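Local coordinates for protein mevalonate 3-kinase (Thermoplasma acidophilum, PDB 4RKS) that catalyses the ATP-dependent phosphorylation of (R)-mevalonate to mevalonate 3-phosphate in the alternative mevalonate pathway of extreme acidophiles, at residues Ile79-Thr84 against Arg91-Val96; Ile134-Leu139 against Gly329-Arg334; Leu282-Lys285 against Ala290-Val293. One frame throughout, in Å; residues are numbered along the deposited sequence.

Interaction 1 (Ile79-Thr84 against Arg91-Val96); sequences IYFNGT and RSVRRV
The Phe81 ring comes near Val93 at its CZ end, 4.5 Å from Val93 CG2, the methyl lying oblique to the ring plane, in the beta-hairpin-and-helix unit of the N-terminal domain of this GHMP-family kinase. Elsewhere the ring is bordered by Ser86 and by the ATP-binding residues Ser117 and Ser126, with Tyr115 and Gly125 of the same site close by. The second flat group belongs to the helix: Arg91 NH1 sits 3.2 Å above the centre of the Arg94 guanidinium, while Arg91 NH2 makes a salt bridge to Asp98, which probably offsets the gathering of like charge.

Residues Phe81-Thr84 form a type I' turn closed by two backbone bonds, Phe81 N to Thr84 O and Thr84 N to Phe81 O, with Asn82 and Gly83 at its corners. After the hairpin, Asp88 receives the N-H groups of Val93 and Arg94 on its two carboxylate oxygens at the start of helix 92-99.

That helix runs back across strand 79-81 at 127°, the short axes 10.6 Å apart at their closest. The gap is bridged by Ile79 and Val93, whose side chains run alongside one another, pointing opposite ways. With CG1 of Ile79 turned beside its backbone N (chi1 -52°), CD1 reaches the helix, meeting Val93 CG1 at 3.8 Å and Arg94 CG at 4.3 Å.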
loop_
_atom_site.group_PDB
_atom_site.type_symbol
_atom_site.label_atom_id
_atom_site.label_comp_id
_atom_site.label_asym_id
_atom_site.label_seq_id
_atom_site.Cartn_x
_atom_site.Cartn_y
_atom_site.Cartn_z
ATOM N N ILE A 79 -21.021 8.148 -2.715
ATOM C CA ILE A 79 -19.589 7.940 -2.527
ATOM C C ILE A 79 -18.905 9.279 -2.730
ATOM O O ILE A 79 -19.097 9.911 -3.765
ATOM C CB ILE A 79 -19.007 6.930 -3.532
ATOM C CG1 ILE A 79 -19.816 5.631 -3.533
ATOM C CG2 ILE A 79 -17.524 6.707 -3.263
ATOM C CD1 ILE A 79 -19.900 4.988 -2.202
ATOM N N TYR A 80 -18.117 9.709 -1.754
ATOM C CA TYR A 80 -17.396 10.980 -1.845
ATOM C C TYR A 80 -15.898 10.789 -1.623
ATOM O O TYR A 80 -15.495 10.134 -0.664
ATOM C CB TYR A 80 -17.913 11.998 -0.813
ATOM C CG TYR A 80 -19.346 12.437 -0.998
ATOM C CD1 TYR A 80 -19.685 13.386 -1.955
ATOM C CD2 TYR A 80 -20.360 11.922 -0.196
ATOM C CE1 TYR A 80 -21.010 13.791 -2.130
ATOM C CE2 TYR A 80 -21.681 12.315 -0.363
ATOM C CZ TYR A 80 -22.001 13.244 -1.334
ATOM O OH TYR A 80 -23.303 13.661 -1.487
ATOM N N PHE A 81 -15.091 11.403 -2.491
ATOM C CA PHE A 81 -13.637 11.430 -2.346
ATOM C C PHE A 81 -13.153 12.863 -2.172
ATOM O O PHE A 81 -13.217 13.660 -3.104
ATOM C CB PHE A 81 -12.971 10.769 -3.564
ATOM C CG PHE A 81 -13.218 9.281 -3.649
ATOM C CD1 PHE A 81 -12.661 8.419 -2.711
ATOM C CD2 PHE A 81 -14.008 8.749 -4.651
ATOM C CE1 PHE A 81 -12.888 7.037 -2.778
ATOM C CE2 PHE A 81 -14.244 7.373 -4.722
ATOM C CZ PHE A 81 -13.678 6.521 -3.784
ATOM N N ASN A 82 -12.686 13.176 -0.966
ATOM C CA ASN A 82 -12.354 14.542 -0.559
ATOM C C ASN A 82 -13.428 15.562 -0.930
ATOM O O ASN A 82 -13.125 16.663 -1.380
ATOM C CB ASN A 82 -11.016 14.966 -1.154
ATOM C CG ASN A 82 -9.833 14.404 -0.384
ATOM O OD1 ASN A 82 -9.927 13.344 0.243
ATOM N ND2 ASN A 82 -8.713 15.119 -0.421
ATOM N N GLY A 83 -14.686 15.194 -0.736
ATOM C CA GLY A 83 -15.781 16.111 -0.976
ATOM C C GLY A 83 -16.307 16.069 -2.403
ATOM O O GLY A 83 -17.297 16.727 -2.712
ATOM N N THR A 84 -15.655 15.307 -3.277
ATOM C CA THR A 84 -16.112 15.207 -4.665
ATOM C C THR A 84 -16.884 13.913 -4.879
ATOM O O THR A 84 -16.354 12.821 -4.659
ATOM C CB THR A 84 -14.930 15.285 -5.676
ATOM O OG1 THR A 84 -14.253 16.533 -5.508
ATOM C CG2 THR A 84 -15.446 15.219 -7.115
ATOM N N ARG A 91 -19.285 0.112 -9.478
ATOM C CA ARG A 91 -19.760 -0.393 -8.186
ATOM C C ARG A 91 -18.598 -0.992 -7.403
ATOM O O ARG A 91 -18.760 -1.975 -6.683
ATOM C CB ARG A 91 -20.887 -1.423 -8.366
ATOM C CG ARG A 91 -22.050 -0.923 -9.223
ATOM C CD ARG A 91 -23.178 -1.938 -9.294
ATOM N NE ARG A 91 -23.796 -2.132 -7.988
ATOM C CZ ARG A 91 -24.707 -1.315 -7.466
ATOM N NH1 ARG A 91 -25.108 -0.248 -8.142
ATOM N NH2 ARG A 91 -25.216 -1.562 -6.265
ATOM N N SER A 92 -17.424 -0.386 -7.557
ATOM C CA SER A 92 -16.217 -0.803 -6.851
ATOM C C SER A 92 -16.410 -0.757 -5.323
ATOM O O SER A 92 -16.284 -1.773 -4.639
ATOM C CB SER A 92 -15.042 0.083 -7.284
ATOM O OG SER A 92 -13.941 -0.053 -6.404
ATOM N N VAL A 93 -16.733 0.418 -4.793
ATOM C CA VAL A 93 -16.989 0.558 -3.361
ATOM C C VAL A 93 -18.374 0.017 -3.003
ATOM O O VAL A 93 -18.549 -0.633 -1.971
ATOM C CB VAL A 93 -16.862 2.033 -2.906
ATOM C CG1 VAL A 93 -17.392 2.216 -1.478
ATOM C CG2 VAL A 93 -15.408 2.493 -3.011
ATOM N N ARG A 94 -19.355 0.261 -3.869
ATOM C CA ARG A 94 -20.718 -0.167 -3.597
ATOM C C ARG A 94 -20.856 -1.696 -3.518
ATOM O O ARG A 94 -21.708 -2.190 -2.793
ATOM C CB ARG A 94 -21.674 0.414 -4.641
ATOM C CG ARG A 94 -21.936 1.913 -4.424
ATOM C CD ARG A 94 -23.112 2.439 -5.230
ATOM N NE ARG A 94 -22.903 2.304 -6.665
ATOM C CZ ARG A 94 -23.765 2.721 -7.586
ATOM N NH1 ARG A 94 -24.900 3.309 -7.220
ATOM N NH2 ARG A 94 -23.493 2.549 -8.873
ATOM N N ARG A 95 -20.011 -2.431 -4.238
ATOM C CA ARG A 95 -19.955 -3.896 -4.117
ATOM C C ARG A 95 -19.682 -4.350 -2.691
ATOM O O ARG A 95 -20.356 -5.250 -2.179
ATOM C CB ARG A 95 -18.876 -4.489 -5.022
ATOM C CG ARG A 95 -19.416 -5.164 -6.259
ATOM C CD ARG A 95 -18.296 -5.783 -7.073
ATOM N NE ARG A 95 -18.691 -5.967 -8.466
ATOM C CZ ARG A 95 -18.605 -5.019 -9.392
ATOM N NH1 ARG A 95 -18.984 -5.266 -10.637
ATOM N NH2 ARG A 95 -18.136 -3.821 -9.070
ATOM N N VAL A 96 -18.675 -3.736 -2.071
ATOM C CA VAL A 96 -18.292 -4.045 -0.690
ATOM C C VAL A 96 -19.412 -3.691 0.267
ATOM O O VAL A 96 -19.759 -4.465 1.168
ATOM C CB VAL A 96 -17.020 -3.285 -0.265
ATOM C CG1 VAL A 96 -16.728 -3.524 1.205
ATOM C CG2 VAL A 96 -15.840 -3.683 -1.130
#

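Interaction 2 (Ile134-Leu139 against Gly329-Arg334); sequences IGAAIL and GGAWHR
His333 begins its contact at CB, which lies 3.6 Å from Ala136 O on helix 128-141. The next atom, CG, is still near that carbonyl, with Ala136 O oblique to the imidazole plane. CG stands between the backbone N and the carbonyl carbon (chi1 76°), and from there the ring turns back to the next residue of its own chain: ND1 donates a hydrogen bond to Arg334 O, 2.9 Å long and nearly straight at 167°. The acceptor is close to the ring plane, but the nitrogen approaches from above the carbonyl plane and not along a lone pair. This bond limits rotation of the imidazole, on an exposed part of the surface.

Deeper in the contact two alanines meet, Ala136 being buried. CB of Ala136 meets CB of Ala331 at 3.5 Å and the Trp332 N at 3.8 Å, so with such short side chains the helix comes very near the strand backbone; the CA atoms of Ala136 and Trp332 are 5.5 Å apart.

Trp332 points the other way. Its NE1 is hydrogen-bonded to Tyr30 OH, and its CH2 lies over one face of the Arg334 guanidinium, toward the rim.

This is helix-on-sheet packing in the N-terminal domain: strand 332-333, near the chain's end, pairs antiparallel with strand 24-34, against which the helix also rests Ala137, on Ile25 and Ser27, while Ile134 and Ile138 pack on Val96 of helix 92-99.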
loop_
_atom_site.group_PDB
_atom_site.type_symbol
_atom_site.label_atom_id
_atom_site.label_comp_id
_atom_site.label_asym_id
_atom_site.label_seq_id
_atom_site.Cartn_x
_atom_site.Cartn_y
_atom_site.Cartn_z
ATOM N N ILE A 134 -12.166 1.059 4.978
ATOM C CA ILE A 134 -13.488 0.470 4.842
ATOM C C ILE A 134 -13.573 -0.816 5.646
ATOM O O ILE A 134 -14.525 -1.017 6.399
ATOM C CB ILE A 134 -13.836 0.176 3.387
ATOM C CG1 ILE A 134 -13.856 1.479 2.589
ATOM C CG2 ILE A 134 -15.198 -0.497 3.298
ATOM C CD1 ILE A 134 -14.090 1.272 1.143
ATOM N N GLY A 135 -12.581 -1.686 5.490
ATOM C CA GLY A 135 -12.543 -2.916 6.277
ATOM C C GLY A 135 -12.581 -2.693 7.784
ATOM O O GLY A 135 -13.303 -3.378 8.513
ATOM N N ALA A 136 -11.807 -1.721 8.257
ATOM C CA ALA A 136 -11.747 -1.418 9.684
ATOM C C ALA A 136 -13.078 -0.901 10.173
ATOM O O ALA A 136 -13.449 -1.154 11.291
ATOM C CB ALA A 136 -10.646 -0.383 9.989
ATOM N N ALA A 137 -13.785 -0.146 9.344
ATOM C CA ALA A 137 -15.109 0.355 9.745
ATOM C C ALA A 137 -16.126 -0.797 9.906
ATOM O O ALA A 137 -16.901 -0.828 10.856
ATOM C CB ALA A 137 -15.614 1.377 8.732
ATOM N N ILE A 138 -16.108 -1.736 8.967
ATOM C CA ILE A 138 -16.987 -2.906 9.001
ATOM C C ILE A 138 -16.675 -3.813 10.188
ATOM O O ILE A 138 -17.580 -4.276 10.905
ATOM C CB ILE A 138 -16.876 -3.716 7.689
ATOM C CG1 ILE A 138 -17.415 -2.898 6.512
ATOM C CG2 ILE A 138 -17.625 -5.042 7.812
ATOM C CD1 ILE A 138 -17.036 -3.449 5.163
ATOM N N LEU A 139 -15.389 -4.073 10.390
ATOM C CA LEU A 139 -14.938 -4.822 11.557
ATOM C C LEU A 139 -15.284 -4.099 12.841
ATOM O O LEU A 139 -15.529 -4.729 13.852
ATOM C CB LEU A 139 -13.423 -5.067 11.479
ATOM C CG LEU A 139 -13.045 -6.092 10.407
ATOM C CD1 LEU A 139 -11.599 -5.930 9.964
ATOM C CD2 LEU A 139 -13.298 -7.507 10.912
ATOM N N GLY A 329 1.273 0.992 11.943
ATOM C CA GLY A 329 0.403 -0.168 12.146
ATOM C C GLY A 329 -0.803 -0.222 11.208
ATOM O O GLY A 329 -0.853 0.502 10.210
ATOM N N GLY A 330 -1.786 -1.065 11.542
ATOM C CA GLY A 330 -2.926 -1.319 10.662
ATOM C C GLY A 330 -4.104 -0.364 10.828
ATOM O O GLY A 330 -4.047 0.563 11.628
ATOM N N ALA A 331 -5.162 -0.577 10.044
ATOM C CA ALA A 331 -6.338 0.297 10.049
ATOM C C ALA A 331 -7.057 0.238 11.388
ATOM O O ALA A 331 -6.979 -0.773 12.089
ATOM C CB ALA A 331 -7.288 -0.105 8.922
ATOM N N TRP A 332 -7.763 1.305 11.761
ATOM C CA TRP A 332 -8.439 1.294 13.066
ATOM C C TRP A 332 -9.737 2.087 13.053
ATOM O O TRP A 332 -9.933 2.962 12.226
ATOM C CB TRP A 332 -7.502 1.813 14.174
ATOM C CG TRP A 332 -6.874 3.170 13.903
ATOM C CD1 TRP A 332 -5.762 3.427 13.151
ATOM C CD2 TRP A 332 -7.309 4.433 14.419
ATOM N NE1 TRP A 332 -5.485 4.781 13.160
ATOM C CE2 TRP A 332 -6.417 5.415 13.939
ATOM C CE3 TRP A 332 -8.364 4.827 15.252
ATOM C CZ2 TRP A 332 -6.561 6.772 14.243
ATOM C CZ3 TRP A 332 -8.497 6.166 15.565
ATOM C CH2 TRP A 332 -7.601 7.126 15.055
ATOM N N HIS A 333 -10.637 1.777 13.972
ATOM C CA HIS A 333 -11.936 2.431 13.941
ATOM C C HIS A 333 -12.197 3.297 15.169
ATOM O O HIS A 333 -11.559 3.145 16.225
ATOM C CB HIS A 333 -13.051 1.379 13.792
ATOM C CG HIS A 333 -13.340 0.626 15.053
ATOM N ND1 HIS A 333 -14.282 1.040 15.971
ATOM C CD2 HIS A 333 -12.811 -0.517 15.549
ATOM C CE1 HIS A 333 -14.310 0.194 16.984
ATOM N NE2 HIS A 333 -13.422 -0.758 16.756
ATOM N N ARG A 334 -13.147 4.214 15.024
ATOM C CA ARG A 334 -13.648 4.995 16.153
ATOM C C ARG A 334 -14.966 4.403 16.637
ATOM O O ARG A 334 -15.618 3.653 15.907
ATOM C CB ARG A 334 -13.839 6.458 15.750
ATOM C CG ARG A 334 -12.557 7.134 15.309
ATOM C CD ARG A 334 -12.861 8.439 14.596
ATOM N NE ARG A 334 -11.659 9.050 14.043
ATOM C CZ ARG A 334 -10.770 9.724 14.767
ATOM N NH1 ARG A 334 -10.946 9.862 16.075
ATOM N NH2 ARG A 334 -9.705 10.254 14.184
#

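Interaction 3 (Leu282-Lys285 against Ala290-Val293)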
loop_
_atom_site.group_PDB
_atom_site.type_symbol
_atom_site.label_atom_id
_atom_site.label_comp_id
_atom_site.label_asym_id
_atom_site.label_seq_id
_atom_site.Cartn_x
_atom_site.Cartn_y
_atom_site.Cartn_z
ATOM N N LEU A 282 26.760 6.061 -4.153
ATOM C CA LEU A 282 27.988 6.693 -3.681
ATOM C C LEU A 282 28.039 6.768 -2.157
ATOM O O LEU A 282 29.000 6.320 -1.541
ATOM C CB LEU A 282 28.123 8.095 -4.276
ATOM C CG LEU A 282 29.276 8.957 -3.750
ATOM C CD1 LEU A 282 30.624 8.338 -4.096
ATOM C CD2 LEU A 282 29.177 10.385 -4.283
ATOM N N ILE A 283 26.997 7.322 -1.547
ATOM C CA ILE A 283 26.995 7.481 -0.097
ATOM C C ILE A 283 26.775 6.170 0.644
ATOM O O ILE A 283 26.980 6.113 1.860
ATOM C CB ILE A 283 25.939 8.494 0.360
ATOM C CG1 ILE A 283 24.570 8.165 -0.229
ATOM C CG2 ILE A 283 26.343 9.881 -0.073
ATOM C CD1 ILE A 283 23.500 9.190 0.133
ATOM N N ARG A 284 26.382 5.122 -0.081
ATOM C CA ARG A 284 26.177 3.808 0.536
ATOM C C ARG A 284 27.490 3.294 1.118
ATOM O O ARG A 284 27.501 2.537 2.089
ATOM C CB ARG A 284 25.602 2.799 -0.471
ATOM C CG ARG A 284 25.198 1.453 0.144
ATOM C CD ARG A 284 24.211 0.692 -0.737
ATOM N NE ARG A 284 23.038 1.500 -1.065
ATOM C CZ ARG A 284 22.624 1.760 -2.301
ATOM N NH1 ARG A 284 23.278 1.258 -3.348
ATOM N NH2 ARG A 284 21.549 2.516 -2.494
ATOM N N LYS A 285 28.597 3.723 0.527
ATOM C CA LYS A 285 29.917 3.331 1.009
ATOM C C LYS A 285 30.249 4.039 2.323
ATOM O O LYS A 285 31.094 3.581 3.088
ATOM C CB LYS A 285 30.972 3.633 -0.052
ATOM C CG LYS A 285 30.767 2.864 -1.353
ATOM C CD LYS A 285 31.775 3.296 -2.408
ATOM C CE LYS A 285 31.739 4.809 -2.617
ATOM N NZ LYS A 285 32.666 5.264 -3.695
ATOM N N ALA A 290 19.263 1.765 1.436
ATOM C CA ALA A 290 18.694 0.939 0.371
ATOM C C ALA A 290 17.465 1.666 -0.141
ATOM O O ALA A 290 16.759 2.306 0.650
ATOM C CB ALA A 290 18.333 -0.448 0.879
ATOM N N TYR A 291 17.191 1.581 -1.441
ATOM C CA TYR A 291 16.039 2.298 -1.991
ATOM C C TYR A 291 15.000 1.366 -2.615
ATOM O O TYR A 291 15.313 0.252 -3.000
ATOM C CB TYR A 291 16.484 3.320 -3.043
ATOM C CG TYR A 291 16.797 2.697 -4.379
ATOM C CD1 TYR A 291 18.073 2.222 -4.658
ATOM C CD2 TYR A 291 15.824 2.582 -5.362
ATOM C CE1 TYR A 291 18.364 1.645 -5.870
ATOM C CE2 TYR A 291 16.107 2.005 -6.577
ATOM C CZ TYR A 291 17.375 1.536 -6.826
ATOM O OH TYR A 291 17.660 0.965 -8.039
ATOM N N ILE A 292 13.773 1.875 -2.730
ATOM C CA ILE A 292 12.645 1.196 -3.373
ATOM C C ILE A 292 11.962 2.161 -4.353
ATOM O O ILE A 292 11.833 3.346 -4.057
ATOM C CB ILE A 292 11.606 0.709 -2.329
ATOM C CG1 ILE A 292 12.202 -0.364 -1.417
ATOM C CG2 ILE A 292 10.312 0.190 -3.006
ATOM C CD1 ILE A 292 11.363 -0.631 -0.184
ATOM N N VAL A 293 11.539 1.662 -5.516
ATOM C CA VAL A 293 10.652 2.410 -6.406
ATOM C C VAL A 293 9.439 1.533 -6.701
ATOM O O VAL A 293 9.609 0.401 -7.141
ATOM C CB VAL A 293 11.347 2.797 -7.741
ATOM C CG1 VAL A 293 10.385 3.543 -8.658
ATOM C CG2 VAL A 293 12.628 3.610 -7.479
#
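Arg284 and Tyr291 cross obliquely, the guanidinium and phenol planes being 27° apart. The guanidinium does not lie over the aromatic face: NH2 comes to the ring's edge, near its plane, 4.1 Å from Tyr291 CD1. The same nitrogen is 4.3 Å from Ala290 CA, so one end of the group rests against both the strand backbone and the side chain that follows. Arg284 gets there by holding CG opposite its backbone N (chi1 -173°) and then bending at chi3 (-54°), which carries the charged end across to the strand. Its orientation is helped by Asn289, just before the strand segment, whose OD1 is hydrogen-bonded to NH2.

Here the chain passes from helix 271-283 into strand 289-292, a short helix-to-strand connection in the alpha+beta C-terminal domain of the GHMP kinase fold. The strand pairs antiparallel with strand 298-304, and the link between these two strands carries Thr294 and Gly295, which line the mevalonate pocket.

The Tyr291 ring is packed by Ile277 and Leu280 of helix 271-283, with Val299 and Glu255 also in touch. Helix 243-262 serves the backbone as well as the side chains: Gln251 OE1 accepts the N-H of Tyr291, and the Arg284 side chain touches the same residue.

From the N terminus, interaction 1 comes first: a short loop within the N-terminal domain brings helix 92-99 back over the hairpin strand 79-81. Interaction 2 starts later, at helix 128-141, and closes only near the C terminus, so its loop of nearly 190 residues spans the C-terminal domain and returns the end of the chain to strand 24-34. Interaction 3 falls within that span, a local closure between helix 271-283 and strand 289-292. Interactions 1 and 2 are neighbours, joined by Val96 CG1, which lies 4.0 Å from both Ile134 CG2 and Ile138 CD1. Interaction 3 lies across the molecule's centre, its nearest atoms about 16 Å from interaction 2.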